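Local coordinates for alpha-L-arabinofuranosidase B (Aspergillus kawachii, PDB 6SXT), which hydrolyses terminal non-reducing alpha-L-arabinofuranosides in the side chains of arabinan, arabinoxylan and arabinogalactan, at residues Y347-D352 / E370-T375; Y343-I348 / T357-D362; C5-A10 / D302-S307; E143-Y148 / G293-G298. One frame throughout, in Å; residues are numbered along the deposited sequence.

Contact 1. Residues Y347-D352 / E370-T375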
# COMPACT_ATOMS: atom_id res chain seq x y z
N TYR A 347 -23.75 -2.11 -21.83
CA TYR A 347 -23.82 -2.09 -20.35
C TYR A 347 -22.98 -3.23 -19.79
O TYR A 347 -22.77 -4.27 -20.45
CB TYR A 347 -25.25 -2.24 -19.86
CG TYR A 347 -26.10 -1.03 -20.11
CD1 TYR A 347 -26.64 -0.84 -21.38
CD2 TYR A 347 -26.42 -0.12 -19.12
CE1 TYR A 347 -27.43 0.25 -21.67
CE2 TYR A 347 -27.20 0.98 -19.39
CZ TYR A 347 -27.77 1.13 -20.66
OH TYR A 347 -28.53 2.24 -20.93
N ILE A 348 -22.49 -3.05 -18.55
CA ILE A 348 -21.77 -4.12 -17.85
C ILE A 348 -22.79 -5.21 -17.51
O ILE A 348 -23.78 -4.95 -16.80
CB ILE A 348 -21.06 -3.62 -16.57
CG1 ILE A 348 -20.09 -2.49 -16.93
CG2 ILE A 348 -20.38 -4.80 -15.87
CD1 ILE A 348 -19.22 -2.02 -15.78
N ALA A 349 -22.49 -6.38 -18.01
CA ALA A 349 -23.38 -7.54 -17.80
C ALA A 349 -22.52 -8.75 -17.49
O ALA A 349 -21.29 -8.63 -17.18
CB ALA A 349 -24.23 -7.74 -19.04
N HIS A 350 -23.08 -9.95 -17.53
CA HIS A 350 -22.24 -11.13 -17.35
C HIS A 350 -22.91 -12.30 -18.10
O HIS A 350 -24.15 -12.25 -18.28
CB HIS A 350 -21.99 -11.45 -15.88
CG HIS A 350 -23.21 -11.94 -15.18
ND1 HIS A 350 -23.42 -13.31 -15.01
CD2 HIS A 350 -24.24 -11.29 -14.60
CE1 HIS A 350 -24.56 -13.46 -14.36
NE2 HIS A 350 -25.10 -12.25 -14.11
N THR A 351 -22.08 -13.22 -18.48
CA THR A 351 -22.50 -14.55 -19.04
C THR A 351 -21.88 -15.59 -18.12
O THR A 351 -20.64 -15.79 -18.17
CB THR A 351 -22.05 -14.74 -20.48
OG1 THR A 351 -22.48 -13.59 -21.21
CG2 THR A 351 -22.65 -16.01 -21.05
N ASP A 352 -22.66 -16.13 -17.21
CA ASP A 352 -22.17 -16.96 -16.09
C ASP A 352 -21.05 -16.17 -15.37
O ASP A 352 -21.34 -15.05 -14.97
CB ASP A 352 -21.79 -18.34 -16.61
CG ASP A 352 -23.07 -19.06 -17.07
OD1 ASP A 352 -24.10 -18.85 -16.41
OD2 ASP A 352 -22.98 -19.75 -18.07
N GLU A 370 -31.48 -8.75 -16.15
CA GLU A 370 -31.03 -9.07 -14.79
C GLU A 370 -29.50 -9.15 -14.76
O GLU A 370 -28.90 -8.75 -13.71
CB GLU A 370 -31.63 -10.39 -14.30
CG GLU A 370 -33.11 -10.35 -14.09
CD GLU A 370 -33.56 -11.74 -13.61
OE1 GLU A 370 -32.71 -12.55 -13.23
OE2 GLU A 370 -34.81 -11.98 -13.60
N GLU A 371 -28.87 -9.71 -15.77
CA GLU A 371 -27.40 -9.85 -15.87
C GLU A 371 -26.73 -8.46 -15.98
O GLU A 371 -25.53 -8.36 -15.65
CB GLU A 371 -27.03 -10.74 -17.03
CG GLU A 371 -27.42 -12.20 -16.76
CD GLU A 371 -27.37 -13.07 -17.99
OE1 GLU A 371 -27.45 -12.53 -19.14
OE2 GLU A 371 -27.30 -14.28 -17.81
N ALA A 372 -27.47 -7.47 -16.42
CA ALA A 372 -26.98 -6.07 -16.55
C ALA A 372 -27.45 -5.22 -15.38
O ALA A 372 -27.41 -3.98 -15.50
CB ALA A 372 -27.44 -5.50 -17.84
N SER A 373 -27.94 -5.84 -14.31
CA SER A 373 -28.42 -5.11 -13.13
C SER A 373 -27.62 -5.56 -11.92
O SER A 373 -27.34 -6.76 -11.77
CB SER A 373 -29.93 -5.27 -12.93
OG SER A 373 -30.57 -4.78 -14.08
N TRP A 374 -27.26 -4.61 -11.05
CA TRP A 374 -26.30 -4.84 -9.94
C TRP A 374 -26.81 -4.18 -8.67
O TRP A 374 -27.14 -2.98 -8.69
CB TRP A 374 -24.93 -4.28 -10.36
CG TRP A 374 -24.41 -4.90 -11.62
CD1 TRP A 374 -24.54 -4.43 -12.89
CD2 TRP A 374 -23.83 -6.20 -11.73
NE1 TRP A 374 -23.98 -5.29 -13.77
CE2 TRP A 374 -23.55 -6.40 -13.10
CE3 TRP A 374 -23.46 -7.18 -10.80
CZ2 TRP A 374 -22.91 -7.54 -13.56
CZ3 TRP A 374 -22.86 -8.32 -11.27
CH2 TRP A 374 -22.59 -8.49 -12.63
N THR A 375 -26.92 -4.92 -7.60
CA THR A 375 -27.25 -4.41 -6.27
C THR A 375 -25.94 -3.91 -5.65
O THR A 375 -25.01 -4.69 -5.50
CB THR A 375 -27.91 -5.46 -5.39
OG1 THR A 375 -29.03 -6.01 -6.13
CG2 THR A 375 -28.35 -4.83 -4.08
O HOH W 1 -25.10 -2.76 -16.15

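Contact 2. Residues Y343-I348 / T357-D362. With SO4 (sulfate ion), chain R.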
# COMPACT_ATOMS: atom_id res chain seq x y z
N TYR A 343 -19.42 2.32 -28.44
CA TYR A 343 -19.83 1.24 -27.51
C TYR A 343 -20.87 1.77 -26.53
O TYR A 343 -21.20 1.09 -25.52
CB TYR A 343 -18.59 0.66 -26.82
CG TYR A 343 -17.52 0.17 -27.74
CD1 TYR A 343 -16.54 1.03 -28.22
CD2 TYR A 343 -17.49 -1.13 -28.19
CE1 TYR A 343 -15.55 0.59 -29.09
CE2 TYR A 343 -16.51 -1.60 -29.05
CZ TYR A 343 -15.56 -0.72 -29.53
OH TYR A 343 -14.58 -1.17 -30.35
N THR A 344 -21.46 2.93 -26.80
CA THR A 344 -22.26 3.66 -25.81
C THR A 344 -23.65 3.05 -25.58
O THR A 344 -24.34 3.56 -24.71
CB THR A 344 -22.37 5.16 -26.14
OG1 THR A 344 -23.01 5.32 -27.40
CG2 THR A 344 -21.02 5.86 -26.23
N THR A 345 -24.06 2.02 -26.35
CA THR A 345 -25.35 1.33 -26.08
C THR A 345 -25.08 0.05 -25.28
O THR A 345 -26.03 -0.68 -24.97
CB THR A 345 -26.12 0.99 -27.39
OG1 THR A 345 -25.35 0.06 -28.12
CG2 THR A 345 -26.34 2.23 -28.22
N ARG A 346 -23.83 -0.18 -24.87
CA ARG A 346 -23.47 -1.40 -24.10
C ARG A 346 -23.47 -1.10 -22.61
O ARG A 346 -23.19 0.06 -22.17
CB ARG A 346 -22.13 -1.99 -24.49
CG ARG A 346 -21.97 -2.20 -25.99
CD ARG A 346 -20.69 -2.85 -26.39
NE ARG A 346 -20.64 -4.28 -26.13
CZ ARG A 346 -21.02 -5.21 -27.02
NH1 ARG A 346 -20.96 -6.48 -26.72
NH2 ARG A 346 -21.46 -4.84 -28.21
N TYR A 347 -23.75 -2.11 -21.83
CA TYR A 347 -23.82 -2.09 -20.35
C TYR A 347 -22.98 -3.23 -19.79
O TYR A 347 -22.77 -4.27 -20.45
CB TYR A 347 -25.25 -2.24 -19.86
CG TYR A 347 -26.10 -1.03 -20.11
CD1 TYR A 347 -26.64 -0.84 -21.38
CD2 TYR A 347 -26.42 -0.12 -19.12
CE1 TYR A 347 -27.43 0.25 -21.67
CE2 TYR A 347 -27.20 0.98 -19.39
CZ TYR A 347 -27.77 1.13 -20.66
OH TYR A 347 -28.53 2.24 -20.93
N ILE A 348 -22.49 -3.05 -18.55
CA ILE A 348 -21.77 -4.12 -17.85
C ILE A 348 -22.79 -5.21 -17.51
O ILE A 348 -23.78 -4.95 -16.80
CB ILE A 348 -21.06 -3.62 -16.57
CG1 ILE A 348 -20.09 -2.49 -16.93
CG2 ILE A 348 -20.38 -4.80 -15.87
CD1 ILE A 348 -19.22 -2.02 -15.78
N THR A 357 -19.44 -6.65 -21.58
CA THR A 357 -20.40 -5.62 -21.96
C THR A 357 -21.26 -6.20 -23.09
O THR A 357 -20.72 -6.95 -23.91
CB THR A 357 -19.76 -4.29 -22.35
OG1 THR A 357 -19.11 -4.47 -23.60
CG2 THR A 357 -18.76 -3.81 -21.29
N GLN A 358 -22.51 -5.80 -23.05
CA GLN A 358 -23.53 -6.19 -24.04
C GLN A 358 -24.45 -5.01 -24.27
O GLN A 358 -24.77 -4.22 -23.36
CB GLN A 358 -24.26 -7.42 -23.50
CG GLN A 358 -23.38 -8.63 -23.36
CD GLN A 358 -24.17 -9.87 -22.97
OE1 GLN A 358 -25.07 -10.29 -23.70
NE2 GLN A 358 -23.83 -10.47 -21.84
N VAL A 359 -25.00 -4.94 -25.48
CA VAL A 359 -26.11 -4.04 -25.81
C VAL A 359 -27.29 -4.52 -24.98
O VAL A 359 -27.64 -5.72 -25.04
CB VAL A 359 -26.44 -4.04 -27.32
CG1 VAL A 359 -27.66 -3.18 -27.60
CG2 VAL A 359 -25.25 -3.62 -28.17
N VAL A 360 -27.87 -3.62 -24.24
CA VAL A 360 -29.07 -3.89 -23.43
C VAL A 360 -30.04 -2.74 -23.68
O VAL A 360 -29.65 -1.56 -23.59
CB VAL A 360 -28.80 -4.11 -21.94
CG1 VAL A 360 -30.06 -4.58 -21.24
CG2 VAL A 360 -27.65 -5.09 -21.71
N ASP A 361 -31.27 -3.06 -24.03
CA ASP A 361 -32.31 -2.03 -24.14
C ASP A 361 -33.65 -2.61 -23.70
O ASP A 361 -33.69 -3.74 -23.17
CB ASP A 361 -32.33 -1.45 -25.55
CG ASP A 361 -32.62 -2.46 -26.64
OD1 ASP A 361 -33.36 -3.44 -26.37
OD2 ASP A 361 -32.08 -2.31 -27.72
N ASP A 362 -34.70 -1.82 -23.81
CA ASP A 362 -36.03 -2.24 -23.29
C ASP A 362 -36.49 -3.54 -23.98
O ASP A 362 -37.29 -4.25 -23.36
CB ASP A 362 -37.05 -1.11 -23.44
CG ASP A 362 -38.36 -1.39 -22.71
OD1 ASP A 362 -38.32 -1.60 -21.47
OD2 ASP A 362 -39.40 -1.45 -23.39
S SO4 R . -21.90 -8.02 -29.95
O1 SO4 R . -22.37 -9.01 -30.89
O2 SO4 R . -22.92 -7.01 -29.77
O3 SO4 R . -21.59 -8.69 -28.68
O4 SO4 R . -20.71 -7.40 -30.49
O HOH W 2 -28.65 0.14 -25.27

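Contact 3. Residues C5-A10 / D302-S307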
# COMPACT_ATOMS: atom_id res chain seq x y z
N CYS A 5 12.94 13.46 12.89
CA CYS A 5 14.40 13.39 12.66
C CYS A 5 15.14 14.45 13.50
O CYS A 5 16.30 14.20 13.84
CB CYS A 5 14.78 13.53 11.20
SG CYS A 5 14.25 12.00 10.32
N ASP A 6 14.48 15.53 13.88
CA ASP A 6 15.13 16.48 14.82
C ASP A 6 15.27 15.81 16.18
O ASP A 6 16.29 16.04 16.83
CB ASP A 6 14.31 17.76 14.91
CG ASP A 6 14.14 18.46 13.57
OD1 ASP A 6 15.17 18.75 12.91
OD2 ASP A 6 12.98 18.67 13.22
N ILE A 7 14.25 15.05 16.58
CA ILE A 7 14.24 14.31 17.87
C ILE A 7 15.34 13.27 17.85
O ILE A 7 16.13 13.18 18.81
CB ILE A 7 12.86 13.74 18.14
CG1 ILE A 7 11.85 14.87 18.28
CG2 ILE A 7 12.84 12.81 19.34
CD1 ILE A 7 10.43 14.49 18.17
N TYR A 8 15.46 12.48 16.78
CA TYR A 8 16.51 11.46 16.68
C TYR A 8 17.88 12.13 16.72
O TYR A 8 18.79 11.63 17.42
CB TYR A 8 16.38 10.61 15.42
CG TYR A 8 15.37 9.50 15.52
CD1 TYR A 8 15.58 8.43 16.37
CD2 TYR A 8 14.22 9.46 14.74
CE1 TYR A 8 14.69 7.36 16.43
CE2 TYR A 8 13.32 8.39 14.79
CZ TYR A 8 13.55 7.34 15.64
OH TYR A 8 12.68 6.28 15.63
N GLU A 9 18.04 13.28 16.06
CA GLU A 9 19.34 13.99 16.05
C GLU A 9 19.66 14.43 17.49
O GLU A 9 20.85 14.29 17.89
CB GLU A 9 19.24 15.18 15.13
CG GLU A 9 20.38 16.18 15.30
CD GLU A 9 21.74 15.65 14.97
OE1 GLU A 9 21.86 14.95 13.94
OE2 GLU A 9 22.71 16.09 15.67
N ALA A 10 18.69 14.93 18.22
CA ALA A 10 18.89 15.44 19.61
C ALA A 10 19.30 14.27 20.51
O ALA A 10 19.96 14.51 21.52
CB ALA A 10 17.66 16.10 20.13
N ASP A 302 14.92 4.56 24.41
CA ASP A 302 13.46 4.50 24.54
C ASP A 302 12.91 5.93 24.60
O ASP A 302 11.82 6.16 24.02
CB ASP A 302 12.95 3.70 25.75
CG ASP A 302 13.10 2.20 25.64
OD1 ASP A 302 13.72 1.72 24.64
OD2 ASP A 302 12.55 1.50 26.51
N ASP A 303 13.59 6.83 25.32
CA ASP A 303 13.12 8.22 25.49
C ASP A 303 13.01 8.89 24.11
O ASP A 303 12.02 9.58 23.86
CB ASP A 303 14.08 9.04 26.35
CG ASP A 303 13.54 10.42 26.69
OD1 ASP A 303 12.53 10.48 27.44
OD2 ASP A 303 14.13 11.41 26.21
N THR A 304 14.00 8.72 23.28
CA THR A 304 14.01 9.36 21.93
C THR A 304 12.81 8.84 21.16
O THR A 304 12.06 9.62 20.60
CB THR A 304 15.30 9.05 21.21
OG1 THR A 304 16.38 9.71 21.88
CG2 THR A 304 15.29 9.42 19.74
N GLU A 305 12.63 7.53 21.12
CA GLU A 305 11.46 6.95 20.44
C GLU A 305 10.14 7.43 21.03
O GLU A 305 9.19 7.68 20.29
CB GLU A 305 11.53 5.44 20.48
CG GLU A 305 12.64 4.91 19.61
CD GLU A 305 12.83 3.41 19.81
OE1 GLU A 305 12.66 2.95 20.98
OE2 GLU A 305 13.13 2.71 18.82
N ASN A 306 10.05 7.56 22.36
CA ASN A 306 8.81 8.04 22.98
C ASN A 306 8.50 9.46 22.48
O ASN A 306 7.34 9.75 22.26
CB ASN A 306 8.94 8.03 24.50
CG ASN A 306 9.04 6.63 25.09
OD1 ASN A 306 8.65 5.63 24.47
ND2 ASN A 306 9.53 6.56 26.36
N SER A 307 9.51 10.28 22.33
CA SER A 307 9.34 11.68 21.85
C SER A 307 8.85 11.63 20.40
O SER A 307 8.01 12.43 20.01
CB SER A 307 10.58 12.51 22.00
OG SER A 307 10.79 12.76 23.40
O HOH W 3 15.86 12.86 21.55
O HOH W 4 13.51 3.77 16.39

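Contact 4. Residues E143-Y148 / G293-G298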
# COMPACT_ATOMS: atom_id res chain seq x y z
N GLU A 143 26.80 -2.89 13.16
CA GLU A 143 26.61 -1.50 13.62
C GLU A 143 25.15 -1.29 14.08
O GLU A 143 24.23 -1.86 13.47
CB GLU A 143 26.92 -0.47 12.55
CG GLU A 143 28.41 -0.41 12.20
CD GLU A 143 28.69 0.34 10.92
OE1 GLU A 143 27.74 0.77 10.20
OE2 GLU A 143 29.89 0.53 10.65
N ALA A 144 25.01 -0.39 15.05
CA ALA A 144 23.70 -0.08 15.62
C ALA A 144 22.89 0.76 14.64
O ALA A 144 23.39 1.68 14.01
CB ALA A 144 23.85 0.60 16.93
N GLU A 145 21.59 0.52 14.71
CA GLU A 145 20.60 1.36 13.99
C GLU A 145 19.26 1.31 14.70
O GLU A 145 18.94 0.37 15.41
CB GLU A 145 20.42 0.89 12.54
CG GLU A 145 19.84 -0.49 12.39
CD GLU A 145 19.64 -0.98 10.98
OE1 GLU A 145 19.88 -0.18 10.04
OE2 GLU A 145 19.32 -2.16 10.79
N GLY A 146 18.45 2.31 14.40
CA GLY A 146 17.01 2.25 14.68
C GLY A 146 16.22 2.58 13.43
O GLY A 146 16.79 3.02 12.44
N MET A 147 14.94 2.32 13.50
CA MET A 147 14.02 2.60 12.41
C MET A 147 12.63 2.72 13.01
O MET A 147 12.35 2.21 14.12
CB MET A 147 14.08 1.56 11.31
CG MET A 147 13.71 0.17 11.75
SD MET A 147 14.39 -1.11 10.64
CE MET A 147 16.11 -1.15 11.13
N TYR A 148 11.74 3.40 12.30
CA TYR A 148 10.30 3.29 12.60
C TYR A 148 9.53 3.43 11.29
O TYR A 148 10.09 3.96 10.31
CB TYR A 148 9.79 4.30 13.64
CG TYR A 148 9.46 5.68 13.11
CD1 TYR A 148 10.41 6.67 13.03
CD2 TYR A 148 8.19 5.98 12.64
CE1 TYR A 148 10.13 7.91 12.51
CE2 TYR A 148 7.89 7.22 12.12
CZ TYR A 148 8.86 8.20 12.06
OH TYR A 148 8.59 9.43 11.51
N GLY A 293 8.48 6.97 7.61
CA GLY A 293 9.42 6.13 8.35
C GLY A 293 10.83 6.65 8.16
O GLY A 293 11.09 7.47 7.27
N VAL A 294 11.71 6.14 9.01
CA VAL A 294 13.13 6.53 8.97
C VAL A 294 14.00 5.33 9.30
O VAL A 294 13.54 4.38 9.92
CB VAL A 294 13.45 7.68 9.91
CG1 VAL A 294 12.52 8.88 9.80
CG2 VAL A 294 13.58 7.21 11.35
N MET A 295 15.29 5.51 9.00
CA MET A 295 16.38 4.66 9.54
C MET A 295 17.42 5.60 10.13
O MET A 295 17.61 6.71 9.61
CB MET A 295 17.04 3.78 8.47
CG MET A 295 16.04 2.78 7.91
SD MET A 295 16.72 1.92 6.45
CE MET A 295 18.09 1.01 7.19
N THR A 296 18.00 5.18 11.24
CA THR A 296 18.99 5.98 11.99
C THR A 296 20.34 5.29 12.03
O THR A 296 20.46 4.12 11.76
CB THR A 296 18.54 6.30 13.42
OG1 THR A 296 18.72 5.11 14.21
CG2 THR A 296 17.12 6.77 13.50
N SER A 297 21.35 6.08 12.36
CA SER A 297 22.68 5.57 12.79
C SER A 297 22.70 5.58 14.32
O SER A 297 22.35 6.58 14.87
CB SER A 297 23.77 6.44 12.20
OG SER A 297 25.02 6.17 12.81
N GLY A 298 23.12 4.52 14.95
CA GLY A 298 23.10 4.43 16.41
C GLY A 298 21.82 3.77 16.88
O GLY A 298 20.80 3.72 16.17
O HOH W 5 20.88 2.43 9.41

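Contact 1. Residues Y347-D352 / E370-T375
H350 and E371 meet with their side chains at about a right angle. E371 CG lies over one face of the imidazole, 3.9 Å from the H350 ring centroid, in a CH-pi contact. A chi1 of 70° sets H350 CG between its own backbone N and carbonyl carbon, bringing it toward E371. On the other flank W374 CH2 comes to 3.8 Å from H350 CD2, the two rings oblique with their planes 57° apart. The indole is fixed by its edge: W374 NE1 donates to I348 O at 3.1 Å in an almost straight bond that stays in the indole plane but arrives above the carbonyl plane. I348 O also accepts from a water at 2.6 Å, and that water donates as well to A372 O, which has a further partner in S335 OG. Beside the indole bond, A349 CA comes to 3.1 Å from E371 O in a CA-H...O contact, and A349 CB packs on A372 CB. The contact joins strand 346-351 of the arabinose-binding beta-trefoil domain to the turn where helix 366-371 passes into strand 374-378. H350 ND1 donates to D352 O at 2.7 Å, while NE2 is hydrogen-bonded to D392 OD1. Having a carbonyl at one nitrogen and a carboxylate at the other, with the E371 carboxylate nearby, is consistent with a doubly protonated imidazole, although its charge is not seen.

Contact 2. Residues Y343-I348 / T357-D362
The side chains of R346 and T357 cross at about a right angle in the beta hairpin formed by strands 346-351 and 354-359 of the beta-trefoil arabinose-binding domain. The tight part begins with antiparallel backbone pairing. Y347 and Q358 form a hydrogen-bonded pair, Y347 N to Q358 O at 2.8 Å and Q358 N to Y347 O at 3.0 Å, with R346-V359 and I348-T357 as the adjoining non-hydrogen-bonded pairs. R346 takes its guanidinium back over the second strand: the chain bends at chi3 (76°), which brings NE to T357 OG1 at 3.0 Å, near the guanidinium plane. NH1 donates to T357 O at 2.9 Å, so the arginine holds one residue side-on through two nitrogens, while V359 N lies over the centre of one face. T357 is buried, close to L452 and H447, substrate-binding residues of this domain. Y347 CD1 packs against V360 CB at 4.0 Å. The tyrosine passes V360 obliquely, Y347 CE1 3.4 Å from V360 O; its OH is hydrogen-bonded to E478 and its ring is edge-to-face with F481.

The solvent side is looser and wetter. T345 and V359, both exposed, lie side by side, and a water bridges T345 O and V360 O next to the type I turn from Y343 to R346. Beyond the protein, a sulfate that probably came from the crystallisation liquor takes the outer N-H groups of the arginine. R346 NH1 reaches its O3 and R346 NH2 its O2, each at 3.0 Å.

Contact 3. Residues C5-A10 / D302-S307
I7 and T304 face each other with the same first torsion choice: in both residues CG2 is anti to the backbone N, which sends these two methyls into the interface between helices 4-10 and 302-315. The short helical segments run nearly antiparallel, at 163°, with axes 9.1 Å apart. The branch methyl I7 CG2 carries the contact, 3.5 Å from S307 CB and equally near T304 O, and I7 CD1 reaches on to S307 O. T304 CG2 instead leans on Y8, 3.5 Å from Y8 CD1, meeting the ring obliquely. The end of the tyrosine side chain comes nearer the second helix, Y8 OH lying 4.2 Å from E305 CG.

Polar groups meet through water. One water donates to I7 O at 2.8 Å and also touches T304 OG1, whose direct partner is S301 OG. A second water accepts from Y8 OH at 2.8 Å and donates to E305 OE2 at 2.7 Å, so the tyrosine proton is committed to the water and the carboxylate serves as the final acceptor. The other oxygen, E305 OE1, forms salt bridges to K233 and R242.

Helix 4-10 lies against strand 288-296 of the catalytic beta-sandwich, where Y8 touches V294 and T296, while helix 302-315 meets Y148 of the neighbouring strand 145-152. The disulfide from C5 to C15 ties the first helix to strand 15-20. The chemistry is that of a methyl-lined helix interface whose buried polar groups are bridged by water, with two basic residues likely to keep the E305 carboxylate ionised.

Contact 4. Residues E143-Y148 / G293-G298
G146 O accepts from T296 N at 2.8 Å, and G146 N in turn donates to T296 OG1, also at 2.8 Å. The threonine therefore answers both backbone polar groups of the glycine, one with its amide and one with its side chain; a chi1 of 76° sets OG1 between T296 N and its carbonyl carbon. Y148 and V294 form a regular antiparallel hydrogen-bonded pair, and farther along G298 N donates to A144 O. Strands 145-152 and 288-296 are thus neighbours in the large antiparallel sheet of the catalytic beta-sandwich. On one face M147 CB packs on M295 CG at 4.1 Å. On the other Y148 CD1 meets V294 CG2 at 3.6 Å, and one face of the tyrosine ring has G293 CA and V294 N above it, toward the rim, the OH hydrogen-bonded to E292. E145 lies alongside M295 and points the same way, its OE1 3.6 Å from M295 CE. A water donates to both E145 OE1 and T296 O, and N166 ND2 is a further partner of E145 OE1. With E180 OE1 close to E145 OE2, buried E145 and its neighbour may share a proton, or one may have a raised pKa.

From the N terminus, helix 4-10 opens contact 3, which closes nearly 300 residues later on helix 302-315. Contact 4 is nested inside that loop, pairing strands 145-152 and 288-296. The two touch where Y8 lies on Y148, V294 and T296, so the helix pair rests on the catalytic sheet. The chain then enters the arabinose-binding domain, where contacts 2 and 1 both start from strand 346-351 and share Y347 and I348. Contact 2 closes the short hairpin loop, and contact 1 closes a longer one past helix 366-371. The two pairs lie on opposite sides of the chain's centre, their centres 53 to 60 Å apart.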